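Local coordinates for EGF family domain-containing protein (Toxoplasma gondii, PDB 4Z80) that binds a peptide of the rhoptry neck protein RON2L1 and, as an AMA-family surface protein, probably helps form the moving junction during host-cell invasion, at residues 116-126 against 143-154; 353-364 against 463-471. All coordinates share one frame; numbering follows the deposited sequence.

Interaction 1 of 2, residues 116-126 against 143-154; sequences RWKNEIHANVM and EVAKSIEGFAMY
Glu143 pushes its carboxylate into the turn at 123-126, where backbone N-H groups close round it. Glu143 OE1 takes Asn124 N (2.9 Å) on its syn lone pair, while Val125 N (2.7 Å) and Met126 N (2.9 Å) both reach Glu143 OE2 from the same face of the carboxylate plane. Glutamate suits the place because its chain, extended beyond CG (chi2 176°), carries two acceptors to these consecutive N-H groups. OE1 also lies over the His122 ring, whose plane is nearly perpendicular to the carboxylate; in that ring's plane His122 ND1 gives an almost straight bond to Val144 O (2.7 Å). Tyr154 is sandwiched between Met126 CG and Ile121 CG1, and its OH accepts from Ala123 N (3.1 Å) and bonds weakly to Glu143 OE2. Farther along, Glu149 OE2 holds His122 N (2.8 Å) and also bonds Tyr294, while Lys146 pairs with OE1. Gly150, whose CA lies 3.1 Å from Asn119 O, lets the backbones close to a single bridge between Glu120 and Ala152. Both segments belong to the long loop between strands 101-104 and 160-161, with Met153 against Leu291 of strand 289-291. Buried side-chain acceptors thus supplement four backbone-to-backbone bonds, and Glu143 and Glu149 are probably ionised.

Interaction 2 of 2, residues 353-364 against 463-471; sequences VRWGVVSKGKYC and IAVLPEDKC
Ser359 OG donates to Asp469 OD2 over 2.6 Å, arriving on the oxygen's anti lone pair. With OG anti to the serine's backbone N (chi1 -179°), the hydroxyl leaves the end of strand 353-359 directed at the carboxylate. The other oxygen, Asp469 OD1, accepts from Cys471 N (3.0 Å) in an Asx turn, so one short side chain both ties down the segment 463-471 and shapes its bend. Lys360 lays its CD and CE beside OD2, but its ammonium stays beyond salt-bridge distance and would probably add a weak longer-range attraction. At the other end, Arg354 NH1 forms a salt bridge with Glu468 OE1 (3.0 Å), approaching from above the carboxylate plane; the two flat groups stand 70° apart, and a water links Arg354 NH2 to Glu468 OE2. The long arginine can span this gap from its strand, while its NE holds a glycerol, probably from the crystallisation liquor.

Between these polar ends the segment, which leads toward the EGF-like domain, runs beside Cys364 on strand 363-366, an outermost strand of a three-stranded antiparallel sheet. Cys364 N bonds to Pro467 O (3.0 Å) and Asp469 N to Cys364 O (2.9 Å), making a single beta bridge at Glu468. Proline lacks an N-H but can still offer its carbonyl here. The disulfide from Cys364 to Cys436 fastens this edge strand to the far strand, 436-440.

Packing is modest. Leu466 sets CB against Cys364 CB (3.9 Å) and CD1 beside Tyr363 O, while Arg12 of helix 8-16 also touches its side chain. Tyr363 CD1 meets Pro467 CG at 3.8 Å, the two side chains crossing at about a right angle.

Interactions 1 and 2 lie on opposite sides of the chain's centre, their own centres about 50 Å apart, and share no element. Interaction 1 is mostly buried: it joins two parts of one long loop between strands 101-104 and 160-161, close in sequence. Interaction 2 is only partly buried and brings the segment 463-471, about a hundred residues on, back to a sheet edge. Each contains a single beta bridge, and side chains add to the backbone bonds. In the buried loop, carboxylates bind backbone N-H groups, Glu149 also pairing with a lysine, and an aromatic ring is packed on both faces; across interaction 2, carboxylates meet a hydroxyl and a guanidinium, with lighter apolar cover.

Interaction 1 of 2, residues 116-126 against 143-154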
loop_
_atom_site.group_PDB
_atom_site.type_symbol
_atom_site.label_atom_id
_atom_site.label_comp_id
_atom_site.label_asym_id
_atom_site.label_seq_id
_atom_site.Cartn_x
_atom_site.Cartn_y
_atom_site.Cartn_z
ATOM N N ARG A 116 8.309 5.919 11.215
ATOM C CA ARG A 116 7.845 4.967 12.209
ATOM C C ARG A 116 7.111 3.773 11.576
ATOM O O ARG A 116 7.176 2.657 12.100
ATOM C CB ARG A 116 6.945 5.700 13.219
ATOM C CG ARG A 116 6.260 4.834 14.239
ATOM C CD ARG A 116 7.197 4.261 15.301
ATOM N NE ARG A 116 6.327 3.630 16.277
ATOM C CZ ARG A 116 5.786 4.236 17.329
ATOM N NH1 ARG A 116 6.114 5.486 17.646
ATOM N NH2 ARG A 116 4.938 3.567 18.084
ATOM N N TRP A 117 6.427 4.001 10.456
ATOM C CA TRP A 117 5.649 2.945 9.807
ATOM C C TRP A 117 6.491 1.719 9.457
ATOM O O TRP A 117 5.951 0.626 9.320
ATOM C CB TRP A 117 4.961 3.475 8.536
ATOM C CG TRP A 117 5.899 3.793 7.405
ATOM C CD1 TRP A 117 6.462 4.998 7.128
ATOM C CD2 TRP A 117 6.391 2.879 6.411
ATOM N NE1 TRP A 117 7.276 4.898 6.019
ATOM C CE2 TRP A 117 7.244 3.606 5.561
ATOM C CE3 TRP A 117 6.175 1.524 6.152
ATOM C CZ2 TRP A 117 7.895 3.019 4.471
ATOM C CZ3 TRP A 117 6.827 0.942 5.069
ATOM C CH2 TRP A 117 7.670 1.688 4.246
ATOM N N LYS A 118 7.800 1.897 9.329
ATOM C CA LYS A 118 8.672 0.801 8.906
ATOM C C LYS A 118 8.829 -0.290 9.952
ATOM O O LYS A 118 9.215 -1.412 9.614
ATOM C CB LYS A 118 10.048 1.341 8.526
ATOM C CG LYS A 118 10.011 2.209 7.300
ATOM C CD LYS A 118 11.399 2.685 6.927
ATOM C CE LYS A 118 11.353 3.622 5.741
ATOM N NZ LYS A 118 12.701 4.159 5.426
ATOM N N ASN A 119 8.573 0.026 11.217
ATOM C CA ASN A 119 8.580 -1.010 12.250
ATOM C C ASN A 119 7.401 -1.948 12.041
ATOM O O ASN A 119 6.361 -1.536 11.524
ATOM C CB ASN A 119 8.506 -0.412 13.652
ATOM C CG ASN A 119 9.679 0.487 13.982
ATOM O OD1 ASN A 119 10.620 0.638 13.201
ATOM N ND2 ASN A 119 9.617 1.106 15.159
ATOM N N GLU A 120 7.542 -3.210 12.433
ATOM C CA GLU A 120 6.438 -4.141 12.284
ATOM C C GLU A 120 5.266 -3.810 13.198
ATOM O O GLU A 120 5.405 -3.113 14.209
ATOM C CB GLU A 120 6.895 -5.574 12.557
ATOM C CG GLU A 120 7.667 -6.187 11.409
ATOM C CD GLU A 120 7.940 -7.664 11.614
ATOM O OE1 GLU A 120 7.459 -8.233 12.612
ATOM O OE2 GLU A 120 8.643 -8.249 10.770
ATOM N N ILE A 121 4.107 -4.341 12.832
ATOM C CA ILE A 121 2.910 -4.253 13.659
ATOM C C ILE A 121 3.001 -5.118 14.907
ATOM O O ILE A 121 3.858 -6.006 15.014
ATOM C CB ILE A 121 1.646 -4.659 12.850
ATOM C CG1 ILE A 121 1.699 -6.147 12.443
ATOM C CG2 ILE A 121 1.501 -3.764 11.627
ATOM C CD1 ILE A 121 0.443 -6.649 11.720
ATOM N N HIS A 122 2.104 -4.844 15.849
ATOM C CA HIS A 122 1.913 -5.662 17.037
ATOM C C HIS A 122 0.429 -6.021 17.112
ATOM O O HIS A 122 -0.310 -5.469 17.927
ATOM C CB HIS A 122 2.363 -4.924 18.301
ATOM C CG HIS A 122 2.337 -5.772 19.535
ATOM N ND1 HIS A 122 3.479 -6.095 20.235
ATOM C CD2 HIS A 122 1.318 -6.397 20.174
ATOM C CE1 HIS A 122 3.163 -6.869 21.260
ATOM N NE2 HIS A 122 1.858 -7.073 21.243
ATOM N N ALA A 123 -0.013 -6.931 16.250
ATOM C CA ALA A 123 -1.431 -7.280 16.200
ATOM C C ALA A 123 -1.784 -8.494 17.068
ATOM O O ALA A 123 -2.885 -9.030 16.958
ATOM C CB ALA A 123 -1.860 -7.530 14.754
ATOM N N ASN A 124 -0.859 -8.911 17.933
ATOM C CA ASN A 124 -1.074 -10.038 18.846
ATOM C C ASN A 124 -1.308 -11.336 18.066
ATOM O O ASN A 124 -2.298 -12.045 18.277
ATOM C CB ASN A 124 -2.236 -9.752 19.798
ATOM C CG ASN A 124 -1.995 -8.520 20.653
ATOM O OD1 ASN A 124 -0.953 -8.398 21.297
ATOM N ND2 ASN A 124 -2.944 -7.593 20.642
ATOM N N VAL A 125 -0.367 -11.627 17.172
ATOM C CA VAL A 125 -0.432 -12.784 16.283
ATOM C C VAL A 125 0.713 -13.773 16.530
ATOM O O VAL A 125 0.471 -14.976 16.591
ATOM C CB VAL A 125 -0.398 -12.341 14.805
ATOM C CG1 VAL A 125 -0.315 -13.541 13.856
ATOM C CG2 VAL A 125 -1.635 -11.504 14.483
ATOM N N MET A 126 1.940 -13.263 16.672
ATOM C CA MET A 126 3.141 -14.105 16.736
ATOM C C MET A 126 3.616 -14.284 18.177
ATOM O O MET A 126 3.784 -13.306 18.897
ATOM C CB MET A 126 4.277 -13.498 15.902
ATOM C CG MET A 126 3.937 -13.265 14.430
ATOM S SD MET A 126 3.460 -14.789 13.584
ATOM C CE MET A 126 3.251 -14.186 11.904
ATOM N N GLU A 143 6.424 -10.231 19.301
ATOM C CA GLU A 143 6.317 -9.042 18.455
ATOM C C GLU A 143 7.068 -7.837 19.017
ATOM O O GLU A 143 7.396 -7.794 20.200
ATOM C CB GLU A 143 4.834 -8.704 18.249
ATOM C CG GLU A 143 4.090 -9.851 17.550
ATOM C CD GLU A 143 2.597 -9.629 17.403
ATOM O OE1 GLU A 143 2.046 -8.730 18.073
ATOM O OE2 GLU A 143 1.975 -10.368 16.612
ATOM N N VAL A 144 7.366 -6.869 18.156
ATOM C CA VAL A 144 7.996 -5.640 18.621
ATOM C C VAL A 144 7.141 -5.018 19.721
ATOM O O VAL A 144 5.914 -5.149 19.717
ATOM C CB VAL A 144 8.213 -4.625 17.469
ATOM C CG1 VAL A 144 9.101 -5.221 16.386
ATOM C CG2 VAL A 144 6.891 -4.165 16.880
ATOM N N ALA A 145 7.790 -4.351 20.671
ATOM C CA ALA A 145 7.085 -3.752 21.794
ATOM C C ALA A 145 6.009 -2.809 21.270
ATOM O O ALA A 145 6.227 -2.120 20.276
ATOM C CB ALA A 145 8.053 -3.003 22.701
ATOM N N LYS A 146 4.854 -2.786 21.926
ATOM C CA LYS A 146 3.763 -1.916 21.484
ATOM C C LYS A 146 4.231 -0.463 21.368
ATOM O O LYS A 146 3.818 0.259 20.457
ATOM C CB LYS A 146 2.575 -2.025 22.439
ATOM C CG LYS A 146 1.364 -1.174 22.045
ATOM C CD LYS A 146 0.790 -1.550 20.685
ATOM C CE LYS A 146 -0.476 -0.737 20.390
ATOM N NZ LYS A 146 -1.132 -1.105 19.111
ATOM N N SER A 147 5.123 -0.043 22.257
ATOM C CA SER A 147 5.580 1.338 22.269
ATOM C C SER A 147 6.431 1.714 21.059
ATOM O O SER A 147 6.678 2.901 20.841
ATOM C CB SER A 147 6.357 1.619 23.558
ATOM O OG SER A 147 7.467 0.740 23.677
ATOM N N ILE A 148 6.875 0.726 20.272
ATOM C CA ILE A 148 7.572 1.014 19.017
ATOM C C ILE A 148 6.858 0.431 17.790
ATOM O O ILE A 148 7.435 0.390 16.705
ATOM C CB ILE A 148 9.042 0.486 19.031
ATOM C CG1 ILE A 148 9.105 -1.045 18.973
ATOM C CG2 ILE A 148 9.779 0.996 20.267
ATOM C CD1 ILE A 148 10.451 -1.568 18.486
ATOM N N GLU A 149 5.614 -0.005 17.957
ATOM C CA GLU A 149 4.845 -0.576 16.847
ATOM C C GLU A 149 4.818 0.360 15.644
ATOM O O GLU A 149 4.638 1.567 15.798
ATOM C CB GLU A 149 3.406 -0.873 17.270
ATOM C CG GLU A 149 2.579 -1.543 16.164
ATOM C CD GLU A 149 1.088 -1.606 16.455
ATOM O OE1 GLU A 149 0.536 -0.653 17.053
ATOM O OE2 GLU A 149 0.456 -2.606 16.062
ATOM N N GLY A 150 4.980 -0.212 14.452
ATOM C CA GLY A 150 4.790 0.507 13.208
ATOM C C GLY A 150 3.613 -0.071 12.434
ATOM O O GLY A 150 2.651 -0.579 13.022
ATOM N N PHE A 151 3.711 -0.023 11.109
ATOM C CA PHE A 151 2.636 -0.487 10.229
ATOM C C PHE A 151 3.042 -1.637 9.317
ATOM O O PHE A 151 2.220 -2.117 8.540
ATOM C CB PHE A 151 2.143 0.674 9.362
ATOM C CG PHE A 151 0.799 1.197 9.748
ATOM C CD1 PHE A 151 0.549 1.610 11.042
ATOM C CD2 PHE A 151 -0.204 1.314 8.801
ATOM C CE1 PHE A 151 -0.686 2.107 11.397
ATOM C CE2 PHE A 151 -1.439 1.819 9.148
ATOM C CZ PHE A 151 -1.677 2.215 10.445
ATOM N N ALA A 152 4.295 -2.082 9.391
ATOM C CA ALA A 152 4.776 -3.078 8.439
ATOM C C ALA A 152 4.313 -4.479 8.798
ATOM O O ALA A 152 4.298 -4.867 9.956
ATOM C CB ALA A 152 6.290 -3.044 8.358
ATOM N N MET A 153 3.950 -5.252 7.782
ATOM C CA MET A 153 3.532 -6.628 8.007
ATOM C C MET A 153 4.718 -7.458 8.498
ATOM O O MET A 153 5.874 -7.133 8.221
ATOM C CB MET A 153 2.940 -7.219 6.726
ATOM C CG MET A 153 2.328 -8.600 6.880
ATOM S SD MET A 153 1.119 -8.632 8.215
ATOM C CE MET A 153 0.545 -10.329 8.082
ATOM N N TYR A 154 4.410 -8.524 9.233
ATOM C CA TYR A 154 5.422 -9.477 9.683
ATOM C C TYR A 154 6.285 -9.923 8.517
ATOM O O TYR A 154 5.821 -10.025 7.383
ATOM C CB TYR A 154 4.752 -10.683 10.352
ATOM C CG TYR A 154 3.795 -10.289 11.454
ATOM C CD1 TYR A 154 4.262 -9.738 12.642
ATOM C CD2 TYR A 154 2.430 -10.462 11.306
ATOM C CE1 TYR A 154 3.395 -9.364 13.650
ATOM C CE2 TYR A 154 1.550 -10.101 12.314
ATOM C CZ TYR A 154 2.037 -9.551 13.481
ATOM O OH TYR A 154 1.162 -9.187 14.491
HETATM O O HOH W 1 6.215 -7.471 15.333
HETATM O O HOH W 2 8.637 -7.056 8.302
HETATM O O HOH W 3 -1.669 -3.866 19.480
#

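Interaction 2 of 2, residues 353-364 against 463-471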
loop_
_atom_site.group_PDB
_atom_site.type_symbol
_atom_site.label_atom_id
_atom_site.label_comp_id
_atom_site.label_asym_id
_atom_site.label_seq_id
_atom_site.Cartn_x
_atom_site.Cartn_y
_atom_site.Cartn_z
ATOM N N VAL A 353 2.795 24.525 -16.429
ATOM C CA VAL A 353 1.496 24.382 -17.067
ATOM C C VAL A 353 0.365 24.655 -16.090
ATOM O O VAL A 353 0.561 24.619 -14.873
ATOM C CB VAL A 353 1.302 22.984 -17.693
ATOM C CG1 VAL A 353 2.163 22.840 -18.966
ATOM C CG2 VAL A 353 1.617 21.879 -16.684
ATOM N N ARG A 354 -0.798 24.940 -16.672
ATOM C CA ARG A 354 -2.041 25.231 -15.946
ATOM C C ARG A 354 -3.156 24.297 -16.432
ATOM O O ARG A 354 -3.324 24.123 -17.640
ATOM C CB ARG A 354 -2.476 26.684 -16.174
ATOM C CG ARG A 354 -1.420 27.741 -15.930
ATOM C CD ARG A 354 -1.676 28.990 -16.776
ATOM N NE ARG A 354 -2.959 29.620 -16.478
ATOM C CZ ARG A 354 -3.524 30.560 -17.232
ATOM N NH1 ARG A 354 -2.932 30.975 -18.348
ATOM N NH2 ARG A 354 -4.691 31.080 -16.880
ATOM N N TRP A 355 -3.940 23.713 -15.523
ATOM C CA TRP A 355 -5.065 22.866 -15.934
ATOM C C TRP A 355 -6.112 23.642 -16.722
ATOM O O TRP A 355 -6.487 24.746 -16.331
ATOM C CB TRP A 355 -5.765 22.235 -14.722
ATOM C CG TRP A 355 -4.892 21.377 -13.862
ATOM C CD1 TRP A 355 -4.425 21.674 -12.615
ATOM C CD2 TRP A 355 -4.393 20.072 -14.177
ATOM N NE1 TRP A 355 -3.661 20.642 -12.138
ATOM C CE2 TRP A 355 -3.628 19.643 -13.075
ATOM C CE3 TRP A 355 -4.522 19.227 -15.282
ATOM C CZ2 TRP A 355 -2.978 18.413 -13.052
ATOM C CZ3 TRP A 355 -3.883 18.007 -15.259
ATOM C CH2 TRP A 355 -3.118 17.608 -14.152
ATOM N N GLY A 356 -6.615 23.047 -17.797
ATOM C CA GLY A 356 -7.672 23.673 -18.573
ATOM C C GLY A 356 -8.643 22.699 -19.204
ATOM O O GLY A 356 -8.536 21.478 -19.040
ATOM N N VAL A 357 -9.612 23.259 -19.925
ATOM C CA VAL A 357 -10.540 22.482 -20.747
ATOM C C VAL A 357 -10.500 23.068 -22.159
ATOM O O VAL A 357 -10.119 24.216 -22.341
ATOM C CB VAL A 357 -11.979 22.502 -20.183
ATOM C CG1 VAL A 357 -12.025 21.805 -18.821
ATOM C CG2 VAL A 357 -12.511 23.929 -20.091
ATOM N N VAL A 358 -10.871 22.275 -23.155
ATOM C CA VAL A 358 -10.741 22.718 -24.535
ATOM C C VAL A 358 -11.755 23.823 -24.818
ATOM O O VAL A 358 -12.892 23.778 -24.343
ATOM C CB VAL A 358 -10.924 21.550 -25.524
ATOM C CG1 VAL A 358 -10.935 22.049 -26.966
ATOM C CG2 VAL A 358 -9.803 20.529 -25.348
ATOM N N SER A 359 -11.309 24.822 -25.566
ATOM C CA SER A 359 -12.163 25.924 -25.982
ATOM C C SER A 359 -12.018 26.135 -27.485
ATOM O O SER A 359 -10.907 26.283 -27.989
ATOM C CB SER A 359 -11.802 27.197 -25.219
ATOM O OG SER A 359 -12.639 28.276 -25.599
ATOM N N LYS A 360 -13.143 26.114 -28.191
ATOM C CA LYS A 360 -13.170 26.348 -29.636
ATOM C C LYS A 360 -12.214 25.434 -30.400
ATOM O O LYS A 360 -11.495 25.881 -31.294
ATOM C CB LYS A 360 -12.842 27.809 -29.938
ATOM C CG LYS A 360 -13.809 28.800 -29.305
ATOM C CD LYS A 360 -13.169 30.163 -29.127
ATOM C CE LYS A 360 -14.014 31.063 -28.238
ATOM N NZ LYS A 360 -15.257 31.504 -28.921
ATOM N N GLY A 361 -12.204 24.159 -30.030
ATOM C CA GLY A 361 -11.509 23.142 -30.796
ATOM C C GLY A 361 -10.009 23.036 -30.591
ATOM O O GLY A 361 -9.504 21.948 -30.314
ATOM N N LYS A 362 -9.291 24.149 -30.739
ATOM C CA LYS A 362 -7.828 24.109 -30.751
ATOM C C LYS A 362 -7.195 25.044 -29.722
ATOM O O LYS A 362 -6.001 25.327 -29.788
ATOM C CB LYS A 362 -7.309 24.442 -32.159
ATOM C CG LYS A 362 -8.279 25.241 -33.011
ATOM C CD LYS A 362 -7.639 25.702 -34.320
ATOM C CE LYS A 362 -6.694 26.875 -34.102
ATOM N NZ LYS A 362 -6.389 27.584 -35.376
ATOM N N TYR A 363 -7.991 25.498 -28.755
ATOM C CA TYR A 363 -7.477 26.333 -27.673
ATOM C C TYR A 363 -7.825 25.708 -26.334
ATOM O O TYR A 363 -8.582 24.741 -26.264
ATOM C CB TYR A 363 -8.028 27.753 -27.768
ATOM C CG TYR A 363 -7.631 28.442 -29.057
ATOM C CD1 TYR A 363 -6.449 29.159 -29.140
ATOM C CD2 TYR A 363 -8.426 28.352 -30.192
ATOM C CE1 TYR A 363 -6.069 29.780 -30.315
ATOM C CE2 TYR A 363 -8.053 28.974 -31.375
ATOM C CZ TYR A 363 -6.872 29.682 -31.426
ATOM O OH TYR A 363 -6.485 30.303 -32.594
ATOM N N CYS A 364 -7.227 26.254 -25.284
ATOM C CA CYS A 364 -7.427 25.768 -23.930
ATOM C C CYS A 364 -7.773 26.969 -23.066
ATOM O O CYS A 364 -7.148 28.017 -23.185
ATOM C CB CYS A 364 -6.168 25.053 -23.422
ATOM S SG CYS A 364 -6.366 24.104 -21.882
ATOM N N ILE A 463 1.399 16.761 -26.327
ATOM C CA ILE A 463 0.075 16.558 -26.915
ATOM C C ILE A 463 -1.023 17.244 -26.092
ATOM O O ILE A 463 -2.062 17.638 -26.627
ATOM C CB ILE A 463 -0.250 15.056 -27.047
ATOM C CG1 ILE A 463 -1.498 14.819 -27.910
ATOM C CG2 ILE A 463 -0.463 14.408 -25.687
ATOM C CD1 ILE A 463 -1.412 15.384 -29.317
ATOM N N ALA A 464 -0.771 17.409 -24.800
ATOM C CA ALA A 464 -1.752 18.020 -23.889
ATOM C C ALA A 464 -1.870 19.533 -24.018
ATOM O O ALA A 464 -2.890 20.112 -23.642
ATOM C CB ALA A 464 -1.399 17.679 -22.466
ATOM N N VAL A 465 -0.830 20.177 -24.537
ATOM C CA VAL A 465 -0.697 21.619 -24.451
ATOM C C VAL A 465 -1.298 22.310 -25.674
ATOM O O VAL A 465 -1.016 21.943 -26.817
ATOM C CB VAL A 465 0.788 22.006 -24.268
ATOM C CG1 VAL A 465 0.960 23.507 -24.219
ATOM C CG2 VAL A 465 1.339 21.388 -22.989
ATOM N N LEU A 466 -2.160 23.289 -25.414
ATOM C CA LEU A 466 -2.766 24.111 -26.461
ATOM C C LEU A 466 -2.587 25.581 -26.113
ATOM O O LEU A 466 -2.456 25.936 -24.942
ATOM C CB LEU A 466 -4.256 23.797 -26.628
ATOM C CG LEU A 466 -4.625 22.436 -27.198
ATOM C CD1 LEU A 466 -6.128 22.202 -27.087
ATOM C CD2 LEU A 466 -4.173 22.313 -28.645
ATOM N N PRO A 467 -2.583 26.454 -27.134
ATOM C CA PRO A 467 -2.556 27.892 -26.855
ATOM C C PRO A 467 -3.795 28.322 -26.078
ATOM O O PRO A 467 -4.872 27.748 -26.276
ATOM C CB PRO A 467 -2.524 28.529 -28.251
ATOM C CG PRO A 467 -3.033 27.472 -29.177
ATOM C CD PRO A 467 -2.643 26.161 -28.575
ATOM N N GLU A 468 -3.642 29.314 -25.208
ATOM C CA GLU A 468 -4.754 29.784 -24.401
ATOM C C GLU A 468 -5.765 30.536 -25.252
ATOM O O GLU A 468 -5.398 31.314 -26.135
ATOM C CB GLU A 468 -4.269 30.686 -23.255
ATOM C CG GLU A 468 -5.421 31.277 -22.433
ATOM C CD GLU A 468 -4.968 32.015 -21.182
ATOM O OE1 GLU A 468 -3.748 32.172 -20.976
ATOM O OE2 GLU A 468 -5.849 32.442 -20.403
ATOM N N ASP A 469 -7.041 30.270 -25.000
ATOM C CA ASP A 469 -8.110 31.123 -25.498
ATOM C C ASP A 469 -8.138 32.384 -24.642
ATOM O O ASP A 469 -8.662 32.371 -23.534
ATOM C CB ASP A 469 -9.454 30.395 -25.446
ATOM C CG ASP A 469 -10.588 31.208 -26.053
ATOM O OD1 ASP A 469 -10.380 32.402 -26.364
ATOM O OD2 ASP A 469 -11.688 30.647 -26.225
ATOM N N LYS A 470 -7.571 33.471 -25.155
ATOM C CA LYS A 470 -7.452 34.697 -24.374
ATOM C C LYS A 470 -8.660 35.619 -24.540
ATOM O O LYS A 470 -8.655 36.745 -24.041
ATOM C CB LYS A 470 -6.174 35.444 -24.760
ATOM C CG LYS A 470 -4.898 34.683 -24.437
ATOM C CD LYS A 470 -3.663 35.491 -24.778
ATOM C CE LYS A 470 -2.397 34.688 -24.527
ATOM N NZ LYS A 470 -1.190 35.378 -25.052
ATOM N N CYS A 471 -9.694 35.137 -25.226
ATOM C CA CYS A 471 -10.882 35.944 -25.499
ATOM C C CYS A 471 -12.014 35.685 -24.505
ATOM O O CYS A 471 -13.037 36.370 -24.535
ATOM C CB CYS A 471 -11.382 35.678 -26.919
ATOM S SG CYS A 471 -10.301 36.321 -28.210
HETATM O O HOH W 4 -5.836 33.386 -17.936
#